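Local coordinates for protein D-ribulose-5-phosphate 3-epimerase, putative (Plasmodium falciparum, PDB 1TQX) that probably catalyses the interconversion of D-ribulose 5-phosphate and D-xylulose 5-phosphate, using one divalent metal ion per subunit, at residues I7-V12 with I197-T202; W34-V39 with N175-G180; F66-L71 with S86-F91; L82-N87 with R111-W116; C117-K122 with N140-M145. One frame throughout, in Å; residues are numbered along the deposited sequence.

Contact 1 (I7-V12 with I197-T202). With SO4 (sulfate ion), chain C.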
# COMPACT_ATOMS: atom_id res chain seq x y z
N ILE A 7 -1.26 9.57 6.20
CA ILE A 7 -0.54 9.51 4.94
C ILE A 7 -1.41 9.20 3.73
O ILE A 7 -2.18 8.25 3.73
CB ILE A 7 0.58 8.45 5.01
CG1 ILE A 7 1.56 8.81 6.14
CG2 ILE A 7 1.30 8.33 3.67
CD1 ILE A 7 2.46 7.67 6.56
N ILE A 8 -1.27 10.02 2.68
CA ILE A 8 -2.02 9.80 1.46
C ILE A 8 -1.03 9.26 0.43
O ILE A 8 0.01 9.88 0.18
CB ILE A 8 -2.65 11.11 0.94
CG1 ILE A 8 -3.54 11.73 2.02
CG2 ILE A 8 -3.48 10.83 -0.31
CD1 ILE A 8 -4.61 10.80 2.55
N ALA A 9 -1.34 8.11 -0.15
CA ALA A 9 -0.46 7.48 -1.13
C ALA A 9 -1.19 7.18 -2.44
O ALA A 9 -1.76 6.11 -2.60
CB ALA A 9 0.13 6.20 -0.55
N PRO A 10 -1.15 8.12 -3.40
CA PRO A 10 -1.81 7.95 -4.70
C PRO A 10 -1.26 6.71 -5.42
O PRO A 10 -0.05 6.50 -5.46
CB PRO A 10 -1.47 9.24 -5.44
CG PRO A 10 -1.30 10.25 -4.31
CD PRO A 10 -0.52 9.45 -3.30
N SER A 11 -2.15 5.91 -5.98
CA SER A 11 -1.75 4.70 -6.69
C SER A 11 -1.57 5.01 -8.17
O SER A 11 -2.55 5.25 -8.87
CB SER A 11 -2.81 3.60 -6.50
OG SER A 11 -2.39 2.40 -7.12
N VAL A 12 -0.32 4.99 -8.64
CA VAL A 12 -0.00 5.31 -10.04
C VAL A 12 -0.62 4.40 -11.09
O VAL A 12 -0.62 4.73 -12.28
CB VAL A 12 1.54 5.34 -10.28
CG1 VAL A 12 2.17 6.40 -9.40
CG2 VAL A 12 2.15 3.97 -9.99
N ILE A 197 -3.11 5.21 6.63
CA ILE A 197 -2.47 5.36 5.33
C ILE A 197 -3.52 5.03 4.28
O ILE A 197 -4.11 3.95 4.30
CB ILE A 197 -1.26 4.42 5.18
CG1 ILE A 197 -0.26 4.67 6.32
CG2 ILE A 197 -0.58 4.68 3.83
CD1 ILE A 197 1.00 3.85 6.22
N ILE A 198 -3.74 5.96 3.36
CA ILE A 198 -4.77 5.78 2.34
C ILE A 198 -4.25 5.66 0.92
O ILE A 198 -3.63 6.59 0.40
CB ILE A 198 -5.75 6.97 2.38
CG1 ILE A 198 -6.25 7.19 3.81
CG2 ILE A 198 -6.90 6.74 1.39
CD1 ILE A 198 -6.99 6.01 4.41
N VAL A 199 -4.50 4.52 0.29
CA VAL A 199 -4.08 4.33 -1.09
C VAL A 199 -5.30 4.63 -1.96
O VAL A 199 -6.35 3.99 -1.81
CB VAL A 199 -3.62 2.88 -1.36
CG1 VAL A 199 -3.37 2.68 -2.85
CG2 VAL A 199 -2.34 2.60 -0.57
N ALA A 200 -5.18 5.59 -2.86
CA ALA A 200 -6.29 5.96 -3.72
C ALA A 200 -5.81 6.12 -5.15
O ALA A 200 -4.81 6.79 -5.40
CB ALA A 200 -6.93 7.27 -3.23
N GLY A 201 -6.52 5.51 -6.09
CA GLY A 201 -6.13 5.61 -7.48
C GLY A 201 -7.08 6.48 -8.27
O GLY A 201 -6.83 7.67 -8.48
N THR A 202 -8.18 5.88 -8.70
CA THR A 202 -9.18 6.58 -9.49
C THR A 202 -9.66 7.90 -8.90
O THR A 202 -9.72 8.91 -9.61
CB THR A 202 -10.42 5.68 -9.70
OG1 THR A 202 -10.02 4.43 -10.26
CG2 THR A 202 -11.41 6.36 -10.64
S SO4 C . -8.76 2.30 -6.86
O1 SO4 C . -7.67 2.97 -6.12
O2 SO4 C . -8.71 0.85 -6.60
O3 SO4 C . -10.05 2.81 -6.39
O4 SO4 C . -8.62 2.56 -8.31

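Contact 2 (W34-V39 with N175-G180). With ZN (zinc ion), chain D.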
# COMPACT_ATOMS: atom_id res chain seq x y z
N TRP A 34 3.46 9.81 0.07
CA TRP A 34 3.92 8.55 -0.52
C TRP A 34 3.41 8.40 -1.95
O TRP A 34 2.44 9.06 -2.35
CB TRP A 34 3.35 7.37 0.27
CG TRP A 34 3.92 7.12 1.65
CD1 TRP A 34 4.60 8.00 2.44
CD2 TRP A 34 3.81 5.91 2.40
NE1 TRP A 34 4.92 7.40 3.64
CE2 TRP A 34 4.44 6.12 3.64
CE3 TRP A 34 3.22 4.66 2.14
CZ2 TRP A 34 4.51 5.13 4.62
CZ3 TRP A 34 3.29 3.67 3.12
CH2 TRP A 34 3.93 3.91 4.34
N ILE A 35 4.07 7.54 -2.73
CA ILE A 35 3.63 7.23 -4.08
C ILE A 35 3.50 5.71 -4.02
O ILE A 35 4.45 5.01 -3.69
CB ILE A 35 4.64 7.70 -5.18
CG1 ILE A 35 3.99 7.54 -6.56
CG2 ILE A 35 5.95 6.92 -5.12
CD1 ILE A 35 2.76 8.41 -6.76
N HIS A 36 2.29 5.21 -4.28
CA HIS A 36 2.02 3.78 -4.22
C HIS A 36 2.24 3.10 -5.56
O HIS A 36 1.54 3.38 -6.54
CB HIS A 36 0.57 3.56 -3.75
CG HIS A 36 0.29 2.17 -3.31
ND1 HIS A 36 0.74 1.66 -2.10
CD2 HIS A 36 -0.41 1.16 -3.90
CE1 HIS A 36 0.34 0.41 -1.98
NE2 HIS A 36 -0.36 0.08 -3.05
N LEU A 37 3.20 2.18 -5.59
CA LEU A 37 3.58 1.48 -6.82
C LEU A 37 3.16 0.01 -6.83
O LEU A 37 3.78 -0.83 -6.17
CB LEU A 37 5.10 1.60 -7.00
CG LEU A 37 5.61 3.04 -6.92
CD1 LEU A 37 7.11 3.08 -6.59
CD2 LEU A 37 5.32 3.73 -8.25
N ASP A 38 2.11 -0.30 -7.60
CA ASP A 38 1.61 -1.67 -7.71
C ASP A 38 2.34 -2.52 -8.74
O ASP A 38 2.27 -2.24 -9.94
CB ASP A 38 0.11 -1.67 -8.05
CG ASP A 38 -0.75 -1.20 -6.90
OD1 ASP A 38 -0.51 -1.64 -5.77
OD2 ASP A 38 -1.67 -0.39 -7.13
N VAL A 39 3.02 -3.56 -8.27
CA VAL A 39 3.75 -4.49 -9.13
C VAL A 39 2.95 -5.79 -9.24
O VAL A 39 2.69 -6.44 -8.23
CB VAL A 39 5.15 -4.79 -8.53
CG1 VAL A 39 5.93 -5.72 -9.46
CG2 VAL A 39 5.91 -3.48 -8.32
N ASN A 175 1.10 0.81 11.39
CA ASN A 175 0.55 1.56 10.27
C ASN A 175 -0.46 0.64 9.60
O ASN A 175 -0.15 -0.50 9.27
CB ASN A 175 1.66 1.93 9.26
CG ASN A 175 2.56 3.06 9.75
OD1 ASN A 175 2.12 4.20 9.89
ND2 ASN A 175 3.82 2.73 10.02
N ILE A 176 -1.68 1.14 9.41
CA ILE A 176 -2.73 0.35 8.77
C ILE A 176 -3.10 1.05 7.48
O ILE A 176 -3.55 2.20 7.47
CB ILE A 176 -3.96 0.19 9.68
CG1 ILE A 176 -3.56 -0.56 10.96
CG2 ILE A 176 -5.05 -0.60 8.95
CD1 ILE A 176 -4.64 -0.60 12.03
N GLN A 177 -2.89 0.35 6.37
CA GLN A 177 -3.12 0.88 5.04
C GLN A 177 -4.33 0.20 4.39
O GLN A 177 -4.53 -1.01 4.53
CB GLN A 177 -1.84 0.65 4.21
CG GLN A 177 -1.83 1.24 2.82
CD GLN A 177 -0.48 1.06 2.15
OE1 GLN A 177 0.09 -0.03 2.18
NE2 GLN A 177 0.04 2.12 1.55
N VAL A 178 -5.15 0.98 3.69
CA VAL A 178 -6.33 0.43 3.01
C VAL A 178 -6.12 0.70 1.54
O VAL A 178 -5.60 1.75 1.15
CB VAL A 178 -7.65 1.06 3.52
CG1 VAL A 178 -7.95 0.53 4.91
CG2 VAL A 178 -7.55 2.58 3.54
N ASP A 179 -6.56 -0.23 0.70
CA ASP A 179 -6.31 -0.13 -0.73
C ASP A 179 -7.43 -0.78 -1.54
O ASP A 179 -7.66 -1.99 -1.42
CB ASP A 179 -4.95 -0.80 -0.96
CG ASP A 179 -4.51 -0.81 -2.41
OD1 ASP A 179 -3.39 -1.32 -2.63
OD2 ASP A 179 -5.24 -0.32 -3.31
N GLY A 180 -8.11 0.01 -2.36
CA GLY A 180 -9.19 -0.51 -3.17
C GLY A 180 -10.50 0.24 -2.99
O GLY A 180 -11.21 0.04 -2.01
ZN ZN D . -1.54 -1.61 -3.91

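Contact 3 (F66-L71 with S86-F91). With ZN (zinc ion), chain D.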
# COMPACT_ATOMS: atom_id res chain seq x y z
N PHE A 66 8.08 9.29 -0.78
CA PHE A 66 8.34 7.94 -0.26
C PHE A 66 7.88 6.86 -1.25
O PHE A 66 6.72 6.86 -1.67
CB PHE A 66 7.59 7.82 1.06
CG PHE A 66 7.84 6.55 1.84
CD1 PHE A 66 8.68 6.57 2.96
CD2 PHE A 66 7.13 5.39 1.56
CE1 PHE A 66 8.79 5.45 3.79
CE2 PHE A 66 7.24 4.26 2.38
CZ PHE A 66 8.07 4.29 3.50
N PHE A 67 8.77 5.94 -1.61
CA PHE A 67 8.44 4.87 -2.55
C PHE A 67 7.82 3.67 -1.84
O PHE A 67 8.50 2.90 -1.16
CB PHE A 67 9.70 4.43 -3.32
CG PHE A 67 9.96 5.25 -4.57
CD1 PHE A 67 9.87 6.64 -4.56
CD2 PHE A 67 10.33 4.61 -5.75
CE1 PHE A 67 10.14 7.38 -5.72
CE2 PHE A 67 10.60 5.35 -6.92
CZ PHE A 67 10.50 6.73 -6.90
N ASP A 68 6.51 3.52 -2.00
CA ASP A 68 5.77 2.43 -1.37
C ASP A 68 5.39 1.39 -2.44
O ASP A 68 4.46 1.58 -3.22
CB ASP A 68 4.53 3.04 -0.69
CG ASP A 68 3.61 2.00 -0.10
OD1 ASP A 68 4.10 1.01 0.48
OD2 ASP A 68 2.38 2.22 -0.20
N VAL A 69 6.13 0.28 -2.44
CA VAL A 69 5.93 -0.78 -3.43
C VAL A 69 5.09 -1.94 -2.93
O VAL A 69 5.44 -2.62 -1.97
CB VAL A 69 7.30 -1.34 -3.93
CG1 VAL A 69 7.07 -2.27 -5.11
CG2 VAL A 69 8.23 -0.18 -4.32
N HIS A 70 3.96 -2.17 -3.61
CA HIS A 70 3.06 -3.26 -3.26
C HIS A 70 3.35 -4.40 -4.23
O HIS A 70 3.00 -4.34 -5.41
CB HIS A 70 1.60 -2.80 -3.40
CG HIS A 70 0.59 -3.85 -3.05
ND1 HIS A 70 -0.77 -3.64 -3.15
CD2 HIS A 70 0.74 -5.12 -2.61
CE1 HIS A 70 -1.41 -4.73 -2.79
NE2 HIS A 70 -0.52 -5.65 -2.46
N LEU A 71 3.98 -5.45 -3.72
CA LEU A 71 4.34 -6.61 -4.53
C LEU A 71 3.24 -7.66 -4.63
O LEU A 71 3.14 -8.55 -3.79
CB LEU A 71 5.62 -7.25 -3.97
CG LEU A 71 6.85 -6.34 -3.93
CD1 LEU A 71 7.93 -6.95 -3.04
CD2 LEU A 71 7.36 -6.12 -5.35
N SER A 86 14.02 1.92 -3.07
CA SER A 86 12.65 2.23 -2.65
C SER A 86 12.61 2.44 -1.13
O SER A 86 13.66 2.40 -0.48
CB SER A 86 11.69 1.11 -3.08
OG SER A 86 11.46 1.17 -4.48
N ASN A 87 11.42 2.65 -0.57
CA ASN A 87 11.31 2.89 0.87
C ASN A 87 10.60 1.79 1.66
O ASN A 87 11.00 1.47 2.79
CB ASN A 87 10.62 4.23 1.12
CG ASN A 87 11.52 5.40 0.77
OD1 ASN A 87 12.49 5.67 1.48
ND2 ASN A 87 11.22 6.07 -0.33
N GLN A 88 9.54 1.22 1.10
CA GLN A 88 8.84 0.13 1.74
C GLN A 88 8.47 -0.91 0.71
O GLN A 88 8.04 -0.57 -0.39
CB GLN A 88 7.56 0.58 2.46
CG GLN A 88 6.73 -0.60 2.97
CD GLN A 88 5.60 -0.18 3.89
OE1 GLN A 88 5.70 -0.31 5.11
NE2 GLN A 88 4.52 0.33 3.31
N LEU A 89 8.64 -2.18 1.08
CA LEU A 89 8.28 -3.28 0.22
C LEU A 89 7.20 -4.05 0.96
O LEU A 89 7.40 -4.49 2.09
CB LEU A 89 9.48 -4.20 -0.05
CG LEU A 89 10.70 -3.60 -0.75
CD1 LEU A 89 11.69 -4.74 -1.07
CD2 LEU A 89 10.29 -2.88 -2.03
N THR A 90 6.04 -4.20 0.32
CA THR A 90 4.92 -4.91 0.91
C THR A 90 4.64 -6.18 0.12
O THR A 90 4.35 -6.11 -1.08
CB THR A 90 3.65 -4.02 0.91
OG1 THR A 90 3.88 -2.87 1.73
CG2 THR A 90 2.43 -4.79 1.45
N PHE A 91 4.74 -7.33 0.77
CA PHE A 91 4.48 -8.59 0.08
C PHE A 91 3.19 -9.20 0.61
O PHE A 91 2.68 -8.78 1.65
CB PHE A 91 5.66 -9.56 0.25
CG PHE A 91 5.89 -10.01 1.67
CD1 PHE A 91 5.23 -11.12 2.19
CD2 PHE A 91 6.79 -9.33 2.49
CE1 PHE A 91 5.47 -11.55 3.50
CE2 PHE A 91 7.03 -9.75 3.80
CZ PHE A 91 6.37 -10.87 4.30
ZN ZN D . -1.54 -1.61 -3.91
O HOH W 1 2.19 -1.00 0.82

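Contact 4 (L82-N87 with R111-W116)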
# COMPACT_ATOMS: atom_id res chain seq x y z
N LEU A 82 16.34 -6.00 -6.07
CA LEU A 82 16.09 -5.16 -7.23
C LEU A 82 15.43 -3.82 -6.90
O LEU A 82 15.26 -2.97 -7.78
CB LEU A 82 15.18 -5.91 -8.22
CG LEU A 82 15.61 -7.33 -8.62
CD1 LEU A 82 14.52 -7.98 -9.48
CD2 LEU A 82 16.93 -7.28 -9.38
N LEU A 83 15.08 -3.61 -5.63
CA LEU A 83 14.40 -2.38 -5.25
C LEU A 83 15.03 -1.71 -4.02
O LEU A 83 14.33 -1.16 -3.16
CB LEU A 83 12.92 -2.67 -4.98
CG LEU A 83 12.11 -3.17 -6.19
CD1 LEU A 83 10.82 -3.84 -5.72
CD2 LEU A 83 11.80 -1.99 -7.12
N LYS A 84 16.36 -1.75 -3.95
CA LYS A 84 17.08 -1.16 -2.82
C LYS A 84 16.86 0.34 -2.65
O LYS A 84 17.00 0.85 -1.54
CB LYS A 84 18.59 -1.42 -2.95
CG LYS A 84 19.02 -2.88 -2.92
CD LYS A 84 20.55 -2.97 -2.91
CE LYS A 84 21.06 -4.39 -3.05
NZ LYS A 84 20.92 -4.92 -4.44
N THR A 85 16.54 1.04 -3.73
CA THR A 85 16.34 2.48 -3.62
C THR A 85 14.92 2.89 -3.22
O THR A 85 14.66 4.08 -3.04
CB THR A 85 16.71 3.23 -4.94
OG1 THR A 85 15.86 2.79 -6.00
CG2 THR A 85 18.18 2.97 -5.30
N SER A 86 14.02 1.92 -3.07
CA SER A 86 12.65 2.23 -2.65
C SER A 86 12.61 2.44 -1.13
O SER A 86 13.66 2.40 -0.48
CB SER A 86 11.69 1.11 -3.08
OG SER A 86 11.46 1.17 -4.48
N ASN A 87 11.42 2.65 -0.57
CA ASN A 87 11.31 2.89 0.87
C ASN A 87 10.60 1.79 1.66
O ASN A 87 11.00 1.47 2.79
CB ASN A 87 10.62 4.23 1.12
CG ASN A 87 11.52 5.40 0.77
OD1 ASN A 87 12.49 5.67 1.48
ND2 ASN A 87 11.22 6.07 -0.33
N ARG A 111 13.94 -5.78 6.35
CA ARG A 111 14.41 -4.82 7.35
C ARG A 111 15.94 -4.73 7.33
O ARG A 111 16.50 -3.66 7.55
CB ARG A 111 13.93 -5.21 8.77
CG ARG A 111 12.41 -5.30 8.96
CD ARG A 111 11.66 -4.09 8.41
NE ARG A 111 11.97 -2.83 9.08
CZ ARG A 111 11.51 -2.46 10.28
NH1 ARG A 111 10.70 -3.26 10.97
NH2 ARG A 111 11.85 -1.28 10.78
N ASP A 112 16.62 -5.84 7.04
CA ASP A 112 18.08 -5.82 6.98
C ASP A 112 18.61 -5.07 5.75
O ASP A 112 19.82 -4.89 5.60
CB ASP A 112 18.66 -7.24 7.01
CG ASP A 112 18.68 -7.82 8.41
OD1 ASP A 112 18.48 -7.06 9.38
OD2 ASP A 112 18.91 -9.05 8.54
N ASN A 113 17.70 -4.66 4.87
CA ASN A 113 18.07 -3.88 3.68
C ASN A 113 17.72 -2.42 3.98
O ASN A 113 17.71 -1.57 3.09
CB ASN A 113 17.29 -4.35 2.44
CG ASN A 113 17.96 -5.51 1.73
OD1 ASN A 113 18.77 -5.32 0.83
ND2 ASN A 113 17.62 -6.73 2.14
N ASN A 114 17.44 -2.14 5.25
CA ASN A 114 17.08 -0.80 5.72
C ASN A 114 15.85 -0.27 5.00
O ASN A 114 15.79 0.89 4.58
CB ASN A 114 18.25 0.17 5.54
CG ASN A 114 19.45 -0.21 6.38
OD1 ASN A 114 19.30 -0.53 7.56
ND2 ASN A 114 20.64 -0.17 5.79
N LEU A 115 14.86 -1.14 4.86
CA LEU A 115 13.60 -0.80 4.21
C LEU A 115 12.45 -1.09 5.16
O LEU A 115 12.57 -1.93 6.03
CB LEU A 115 13.42 -1.66 2.95
CG LEU A 115 14.42 -1.51 1.80
CD1 LEU A 115 14.30 -2.71 0.86
CD2 LEU A 115 14.14 -0.22 1.08
N TRP A 116 11.35 -0.37 4.99
CA TRP A 116 10.17 -0.64 5.80
C TRP A 116 9.58 -1.91 5.21
O TRP A 116 9.75 -2.17 4.02
CB TRP A 116 9.15 0.49 5.66
CG TRP A 116 9.31 1.60 6.66
CD1 TRP A 116 10.46 2.01 7.26
CD2 TRP A 116 8.27 2.47 7.14
NE1 TRP A 116 10.21 3.07 8.10
CE2 TRP A 116 8.87 3.37 8.04
CE3 TRP A 116 6.89 2.56 6.90
CZ2 TRP A 116 8.14 4.37 8.70
CZ3 TRP A 116 6.16 3.55 7.56
CH2 TRP A 116 6.79 4.44 8.45
O HOH W 2 17.89 -0.85 0.44

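Contact 5 (C117-K122 with N140-M145)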
# COMPACT_ATOMS: atom_id res chain seq x y z
N CYS A 117 8.91 -2.72 6.03
CA CYS A 117 8.31 -3.95 5.54
C CYS A 117 6.80 -3.95 5.76
O CYS A 117 6.32 -3.70 6.87
CB CYS A 117 8.91 -5.19 6.21
SG CYS A 117 8.09 -6.75 5.73
N GLY A 118 6.07 -4.22 4.69
CA GLY A 118 4.63 -4.28 4.80
C GLY A 118 4.17 -5.68 4.42
O GLY A 118 4.87 -6.40 3.71
N ILE A 119 3.01 -6.08 4.92
CA ILE A 119 2.46 -7.38 4.57
C ILE A 119 0.99 -7.14 4.25
O ILE A 119 0.31 -6.39 4.96
CB ILE A 119 2.62 -8.42 5.72
CG1 ILE A 119 2.28 -9.81 5.19
CG2 ILE A 119 1.71 -8.07 6.90
CD1 ILE A 119 2.62 -10.95 6.15
N SER A 120 0.52 -7.74 3.17
CA SER A 120 -0.86 -7.55 2.76
C SER A 120 -1.69 -8.84 2.79
O SER A 120 -1.16 -9.94 2.64
CB SER A 120 -0.90 -6.96 1.34
OG SER A 120 -2.23 -6.68 0.93
N ILE A 121 -2.99 -8.67 3.00
CA ILE A 121 -3.94 -9.77 3.02
C ILE A 121 -5.12 -9.43 2.11
O ILE A 121 -5.61 -8.30 2.11
CB ILE A 121 -4.50 -10.06 4.45
CG1 ILE A 121 -4.92 -8.75 5.13
CG2 ILE A 121 -3.47 -10.83 5.27
CD1 ILE A 121 -5.57 -8.95 6.49
N LYS A 122 -5.56 -10.42 1.34
CA LYS A 122 -6.68 -10.24 0.43
C LYS A 122 -8.01 -10.32 1.20
O LYS A 122 -8.04 -10.79 2.34
CB LYS A 122 -6.61 -11.28 -0.69
CG LYS A 122 -5.33 -11.16 -1.52
CD LYS A 122 -5.39 -11.94 -2.83
CE LYS A 122 -5.34 -13.45 -2.62
NZ LYS A 122 -5.40 -14.20 -3.92
N ASN A 140 6.12 -2.95 9.56
CA ASN A 140 5.83 -1.52 9.70
C ASN A 140 4.40 -1.19 9.28
O ASN A 140 3.78 -0.28 9.83
CB ASN A 140 6.78 -0.70 8.82
CG ASN A 140 8.23 -0.81 9.26
OD1 ASN A 140 8.67 -0.14 10.19
ND2 ASN A 140 8.99 -1.67 8.58
N THR A 141 3.89 -1.94 8.31
CA THR A 141 2.55 -1.68 7.78
C THR A 141 1.80 -2.94 7.36
O THR A 141 2.40 -3.89 6.84
CB THR A 141 2.64 -0.82 6.49
OG1 THR A 141 3.43 0.35 6.73
CG2 THR A 141 1.24 -0.41 6.02
N VAL A 142 0.50 -2.95 7.61
CA VAL A 142 -0.35 -4.05 7.18
C VAL A 142 -1.28 -3.41 6.15
O VAL A 142 -1.96 -2.43 6.45
CB VAL A 142 -1.21 -4.65 8.32
CG1 VAL A 142 -2.21 -5.64 7.73
CG2 VAL A 142 -0.31 -5.36 9.32
N LEU A 143 -1.29 -3.95 4.94
CA LEU A 143 -2.13 -3.43 3.87
C LEU A 143 -3.38 -4.29 3.76
O LEU A 143 -3.33 -5.42 3.27
CB LEU A 143 -1.35 -3.44 2.54
CG LEU A 143 -1.88 -2.70 1.31
CD1 LEU A 143 -0.84 -2.79 0.19
CD2 LEU A 143 -3.20 -3.29 0.85
N VAL A 144 -4.51 -3.76 4.23
CA VAL A 144 -5.78 -4.45 4.19
C VAL A 144 -6.45 -4.15 2.84
O VAL A 144 -6.89 -3.02 2.61
CB VAL A 144 -6.72 -3.97 5.33
CG1 VAL A 144 -8.10 -4.62 5.19
CG2 VAL A 144 -6.12 -4.32 6.69
N MET A 145 -6.49 -5.14 1.95
CA MET A 145 -7.13 -4.93 0.65
C MET A 145 -8.62 -4.75 0.90
O MET A 145 -9.24 -5.56 1.59
CB MET A 145 -6.93 -6.15 -0.26
CG MET A 145 -5.51 -6.35 -0.78
SD MET A 145 -4.87 -4.93 -1.71
CE MET A 145 -6.04 -4.80 -3.05
O HOH W 3 -8.32 -7.62 3.31

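Contact 1 (I7-V12 with I197-T202)
Ile7 and Ile197 lie side by side on one face of the sheet, their side chains pointing the same way, with CD1 of Ile7 4.1 Å from CG1 of Ile197. Ala9 and Val199 follow on the same face; farther on, CB of Ser11 rests 3.8 Å from CG1 of Val199. On the other face Ile8 and Ile198 run alongside each other, CD1 of Ile8 meeting CB of Ile198, and helix 210-223 covers this side. Backbone hydrogen bonds join the two parallel strands. Ile198 N reaches Ile7 O at 2.8 Å, and Ala9 N reaches Ile198 O at the same length. The bond from Ala200 N to Ala9 O is weak, whereas Ser11 N approaches Ala200 O (2.9 Å) from well above the carbonyl plane. Strand 7-10 and strand 197-200 are the first and last strands of the TIM barrel, and their pairing closes the cylinder; the two axes are 4.7 Å apart and inclined by 20°. Past the strand ends, at the N-cap of a short helix, a sulfate ion sits where substrate is predicted to bind: Thr202 OG1 bonds to sulfate O4 at 3.0 Å, and Gly201 N makes a weak bond to sulfate O1. Gly153 N also holds the ion, consistent with a phosphate-binding position. Farther out, Glu33 accepts a hydrogen bond from Ile8 N, and the backbone of Pro10 bonds to that of His36.

Contact 2 (W34-V39 with N175-G180)
Gln177 turns its amide nearly perpendicular to two rings of the facing strand, 89° to the indole of Trp34 and 85° to the imidazole of His36. Its NE2 lies obliquely to both rings, 3.9 Å from Trp34 CZ3 and 3.7 Å from His36 ND1. Neither approach is a hydrogen bond across the pair: NE2 of Gln177 and ND1 of His36 both bond instead to OD2 of Asp68, a second-shell carboxylate that, together with the zinc on NE2, fixes the rotation of the imidazole and may make it a stronger metal donor. The indole also stacks on the ring of Phe66. Beyond the amide, the carboxylate of Asp179 is also turned across the His36 ring, with its OD1 3.4 Å from His36 NE2. These two atoms are close because they share a zinc ion, at 2.2 Å from His36 NE2 and 2.3 Å from Asp179 OD1. Asp38 OD1 binds the same zinc at 2.1 Å. CG of His36 is anti to the backbone N (chi1 -165°), as is CG of Asp179, whereas CG of Asp38 lies beside its own N. Asp38 OD1 and Asp179 OD1 stay 4.3 Å apart. His70 completes the four-residue site. Strands 34-40 and 175-179 face each other across the interior of a TIM barrel, and this metal centre, with two aspartates predicted as proton acceptor and donor, is that of the ribulose-phosphate 3-epimerase family.

Contact 3 (F66-L71 with S86-F91)
Asn87, Thr90 and Gln88 bury the most surface where strand 66-72 meets strand 88-92, two neighbouring parallel strands of the TIM barrel whose short axes stand 4.8 Å apart. At the start of the pairing, CB of Asn87 sits over the centre of the Phe66 ring in a CH-pi contact, 3.3 Å from the ring centroid and 6° off its normal. The Phe66 ring also touches CB of Gln88 and meets Trp116 edge-to-face. Phe67 O takes two hydrogen bonds, from Asn87 N and Gln88 N, which starts the ladder; Val69 N to Gln88 O, Thr90 N to Val69 O and Leu71 N to Thr90 O continue it. Gln88 extends its chain into the barrel interior beside Asp68. There its NE2 bonds to Asp68 OD1 at 2.9 Å; OD1 lies in the amide plane of Gln88, while NE2 comes from above the carboxylate plane of Asp68 (45° out of it). Through His36, Asp68 also belongs to the second shell of the metal site, while Gln88 OE1 bonds to Thr141. On the same interior face, ND1 of His70 binds the zinc ion at 2.3 Å, and its NE2 bonds to His92. Opposite, facing the helices, Val69 CB packs on Leu89 CD2 at 3.9 Å. Thr90 lays its CB against Val69 O at 3.7 Å and holds OG1 beside its backbone N. Inside the barrel, a water meets this hydroxyl and bridges the strands: it donates to Asp68 OD1 at 2.8 Å and accepts from Thr90 OG1 at 2.7 Å.

Contact 4 (L82-N87 with R111-W116)
Asn87 O and Trp116 N form the direct hydrogen bond between these two loops, at 2.9 Å and nearly straight at 167°, with the donor in the carbonyl plane. It lies just where the loops lead into strands 88-92 and 116-121 of the TIM barrel, so the pairing of the two strands begins here. A second polar link runs through water, which donates to Lys84 O and to Asn113 O, each at 2.8 Å. Both loops are shaped by type I beta turns, Leu83 to Ser86 and Arg111 to Asn114, closed by the backbone bonds Ser86 N to Leu83 O and Asn114 N to Arg111 O.

The side-chain packing falls chiefly to Leu115, whose methyls lie against backbone carbonyls: CD2 against Ser86 O, and CD1 4.3 Å from Leu83 O. Leu83 and Leu115 also both touch Leu89. The side-chain ends of Lys84 and Asn113 turn back to Pro81 O and Glu109 O. Because the polar links across the loops are made by main-chain atoms and a water, the join depends on the course of the two loops, held by their turns, more than on particular polar side chains.

Contact 5 (C117-K122 with N140-M145)
A beta-alpha-beta unit of the TIM barrel, strand 116-121, helix 131-134 and strand 141-145, brings Ser120 beside Leu143 in two parallel neighbouring strands whose axes cross at 24°. The backbone ladder starts with Asn140 N bonded to Cys117 O at 2.8 Å; Thr141 N makes a weak bond to the same oxygen. Ile119 N to Thr141 O and Leu143 N to Ile119 O follow, then Ile121 N to Leu143 O and Met145 N to Ile121 O, both 3.3 Å long. Gly118 brings its CA within 3.0 Å of Thr141 O, a CA-H...O contact. On the face turned to the surrounding helices, Ile119 and Val142 lie side by side, pointing the same way, with their CG2 atoms 4.2 Å apart. The interior face carries Thr141 and Leu143, the latter packed near the zinc site against Gln177 and Asp179. Past the ladder, a water donates to both Ile121 O and Met145 O. Ser120 has OG anti to the backbone N (chi1 -176°), near Leu143 CD2 and Met145 CG. From there it donates to Leu143 O at 2.9 Å, while Ile121 N reaches that oxygen from the opposite face of the carbonyl plane.

Overall arrangement
From the N terminus, strand 7-10 is paired with strand 197-200 only near the end of the chain, where contact 1 closes the barrel. All the other contacts fall within that span. Contact 2 opens at strand 34-40 and closes across the interior at strand 175-179, enclosing contacts 3, 4 and 5. Contact 3 closes a short loop between adjacent strands; contact 4 opens before contact 3 has ended, so the two cross along the chain, sharing Ser86 and Asn87, and contact 4 closes at the entry to strand 116-121. Contact 5 then follows in series. Contacts 2 and 3 meet at the zinc ion, while contact 5 continues the sheet between strands 88-92 and 175-179.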